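Local coordinates for (5-formylfuran-3-yl)methyl phosphate transaminase (Methanococcus jannaschii, PDB 2Z61), which catalyses, with pyridoxal 5'-phosphate as cofactor, the alanine-dependent transamination of 4-(hydroxymethyl)-2-furancarboxaldehyde phosphate, yielding the furan precursor of methanofuran, at residues R286-K291 and N352-I357. Sequence-based numbering, arbitrary orientation.
Sequences RRLVLK and NSYENI
One face of the Tyr-354 ring is covered by Leu-288, whose CD1 forms a CH-pi contact 3.8 Å from the ring centroid and 27° off the normal. The methyl is displaced toward the rim on the CE1 and CZ side, and its shortest approach is Leu-288 CD1 to Tyr-354 CE1, 3.5 Å. Further back along the leucine, Leu-288 CG lies 3.5 Å from Tyr-354 OH, so the branch runs from the phenol end in over the ring. The tyrosine gets there because its CG stands anti to the backbone N (chi1 -170°), swinging the ring across to the other helix. Arg-284, one turn before Leu-288, makes a cation-pi contact with the same ring. In this aminotransferase, of fold type I among the pyridoxal-phosphate enzymes, the contact pairs the long helix 269-295 with the C-terminal helix 354-368, which follows strand 346-349 and has Ser-353 as its N-cap. Beyond Leu-288 CD1, Ile-357 points CG2 at helix 269-295, where it meets Val-289 CG2 at 3.9 Å, the two side chains crossing at about a right angle. That same Ile-357 CG2 is 4.1 Å from Leu-288 CD1, so the leucine methyl is shared between ring and isoleucine. With an alanine at Tyr-354, Leu-288 would probably lose the flat cover over its CD1, and Arg-284 its aromatic partner. Tyr-350, in the preceding loop, also packs against Ile-357.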
loop_
_atom_site.group_PDB
_atom_site.type_symbol
_atom_site.label_atom_id
_atom_site.label_comp_id
_atom_site.label_asym_id
_atom_site.label_seq_id
_atom_site.Cartn_x
_atom_site.Cartn_y
_atom_site.Cartn_z
ATOM N N ARG A 286 -24.523 -20.901 0.169
ATOM C CA ARG A 286 -23.797 -21.798 1.059
ATOM C C ARG A 286 -24.554 -23.112 1.282
ATOM O O ARG A 286 -23.952 -24.195 1.319
ATOM C CB ARG A 286 -23.546 -21.093 2.394
ATOM C CG ARG A 286 -23.038 -21.996 3.491
ATOM C CD ARG A 286 -23.027 -21.266 4.820
ATOM N NE ARG A 286 -24.314 -21.399 5.494
ATOM C CZ ARG A 286 -24.529 -22.185 6.542
ATOM N NH1 ARG A 286 -23.542 -22.919 7.040
ATOM N NH2 ARG A 286 -25.731 -22.216 7.099
ATOM N N ARG A 287 -25.870 -23.014 1.429
ATOM C CA ARG A 287 -26.694 -24.193 1.653
ATOM C C ARG A 287 -26.733 -25.081 0.412
ATOM O O ARG A 287 -26.730 -26.306 0.518
ATOM C CB ARG A 287 -28.113 -23.775 2.055
ATOM C CG ARG A 287 -28.200 -23.139 3.440
ATOM C CD ARG A 287 -29.609 -22.645 3.751
ATOM N NE ARG A 287 -29.662 -21.871 4.993
ATOM C CZ ARG A 287 -29.395 -22.362 6.200
ATOM N NH1 ARG A 287 -29.056 -23.638 6.345
ATOM N NH2 ARG A 287 -29.458 -21.573 7.266
ATOM N N LEU A 288 -26.761 -24.456 -0.762
ATOM C CA LEU A 288 -26.788 -25.193 -2.019
ATOM C C LEU A 288 -25.493 -25.990 -2.134
ATOM O O LEU A 288 -25.503 -27.159 -2.521
ATOM C CB LEU A 288 -26.896 -24.228 -3.205
ATOM C CG LEU A 288 -27.265 -24.791 -4.584
ATOM C CD1 LEU A 288 -26.729 -23.859 -5.657
ATOM C CD2 LEU A 288 -26.678 -26.176 -4.780
ATOM N N VAL A 289 -24.376 -25.351 -1.791
ATOM C CA VAL A 289 -23.075 -26.008 -1.861
ATOM C C VAL A 289 -22.953 -27.149 -0.860
ATOM O O VAL A 289 -22.349 -28.184 -1.156
ATOM C CB VAL A 289 -21.918 -25.003 -1.605
ATOM C CG1 VAL A 289 -20.612 -25.754 -1.407
ATOM C CG2 VAL A 289 -21.790 -24.035 -2.778
ATOM N N LEU A 290 -23.523 -26.960 0.327
ATOM C CA LEU A 290 -23.457 -27.981 1.366
ATOM C C LEU A 290 -24.314 -29.190 1.037
ATOM O O LEU A 290 -23.961 -30.316 1.385
ATOM C CB LEU A 290 -23.882 -27.402 2.714
ATOM C CG LEU A 290 -22.889 -26.420 3.334
ATOM C CD1 LEU A 290 -23.467 -25.835 4.612
ATOM C CD2 LEU A 290 -21.579 -27.136 3.608
ATOM N N LYS A 291 -25.440 -28.959 0.368
ATOM C CA LYS A 291 -26.320 -30.056 -0.003
ATOM C C LYS A 291 -25.575 -31.022 -0.919
ATOM O O LYS A 291 -25.593 -32.232 -0.694
ATOM C CB LYS A 291 -27.583 -29.529 -0.700
ATOM C CG LYS A 291 -28.605 -30.614 -1.057
ATOM C CD LYS A 291 -28.134 -31.474 -2.231
ATOM C CE LYS A 291 -28.955 -32.752 -2.390
ATOM N NZ LYS A 291 -28.531 -33.825 -1.444
ATOM N N ASN A 352 -20.095 -16.545 -6.444
ATOM C CA ASN A 352 -20.476 -16.515 -7.841
ATOM C C ASN A 352 -22.005 -16.589 -7.779
ATOM O O ASN A 352 -22.555 -17.040 -6.774
ATOM C CB ASN A 352 -19.841 -17.726 -8.567
ATOM C CG ASN A 352 -19.825 -17.565 -10.072
ATOM O OD1 ASN A 352 -20.767 -17.027 -10.651
ATOM N ND2 ASN A 352 -18.764 -18.045 -10.718
ATOM N N SER A 353 -22.677 -16.106 -8.819
ATOM C CA SER A 353 -24.135 -16.148 -8.956
ATOM C C SER A 353 -24.662 -17.528 -8.549
ATOM O O SER A 353 -24.004 -18.535 -8.784
ATOM C CB SER A 353 -24.536 -15.924 -10.473
ATOM O OG SER A 353 -24.311 -17.029 -11.386
ATOM N N TYR A 354 -25.875 -17.586 -8.023
ATOM C CA TYR A 354 -26.467 -18.871 -7.665
ATOM C C TYR A 354 -26.525 -19.883 -8.833
ATOM O O TYR A 354 -26.115 -21.038 -8.699
ATOM C CB TYR A 354 -27.873 -18.607 -7.160
ATOM C CG TYR A 354 -28.544 -19.795 -6.527
ATOM C CD1 TYR A 354 -28.242 -20.176 -5.219
ATOM C CD2 TYR A 354 -29.469 -20.558 -7.240
ATOM C CE1 TYR A 354 -28.846 -21.289 -4.635
ATOM C CE2 TYR A 354 -30.076 -21.671 -6.672
ATOM C CZ TYR A 354 -29.762 -22.030 -5.371
ATOM O OH TYR A 354 -30.373 -23.124 -4.806
ATOM N N GLU A 355 -27.053 -19.432 -9.969
ATOM C CA GLU A 355 -27.176 -20.280 -11.152
ATOM C C GLU A 355 -25.841 -20.887 -11.583
ATOM O O GLU A 355 -25.749 -22.095 -11.803
ATOM C CB GLU A 355 -27.786 -19.482 -12.305
ATOM C CG GLU A 355 -27.029 -18.212 -12.630
ATOM C CD GLU A 355 -27.702 -17.396 -13.714
ATOM O OE1 GLU A 355 -27.865 -17.917 -14.841
ATOM O OE2 GLU A 355 -28.066 -16.230 -13.436
ATOM N N ASN A 356 -24.807 -20.057 -11.702
ATOM C CA ASN A 356 -23.490 -20.552 -12.090
ATOM C C ASN A 356 -23.016 -21.636 -11.124
ATOM O O ASN A 356 -22.427 -22.633 -11.543
ATOM C CB ASN A 356 -22.471 -19.408 -12.118
ATOM C CG ASN A 356 -22.674 -18.470 -13.297
ATOM O OD1 ASN A 356 -22.025 -17.425 -13.398
ATOM N ND2 ASN A 356 -23.569 -18.842 -14.203
ATOM N N ILE A 357 -23.274 -21.445 -9.835
ATOM C CA ILE A 357 -22.863 -22.422 -8.836
ATOM C C ILE A 357 -23.602 -23.750 -9.023
ATOM O O ILE A 357 -23.016 -24.825 -8.870
ATOM C CB ILE A 357 -23.108 -21.886 -7.402
ATOM C CG1 ILE A 357 -22.250 -20.638 -7.163
ATOM C CG2 ILE A 357 -22.758 -22.958 -6.371
ATOM C CD1 ILE A 357 -22.450 -19.997 -5.805
#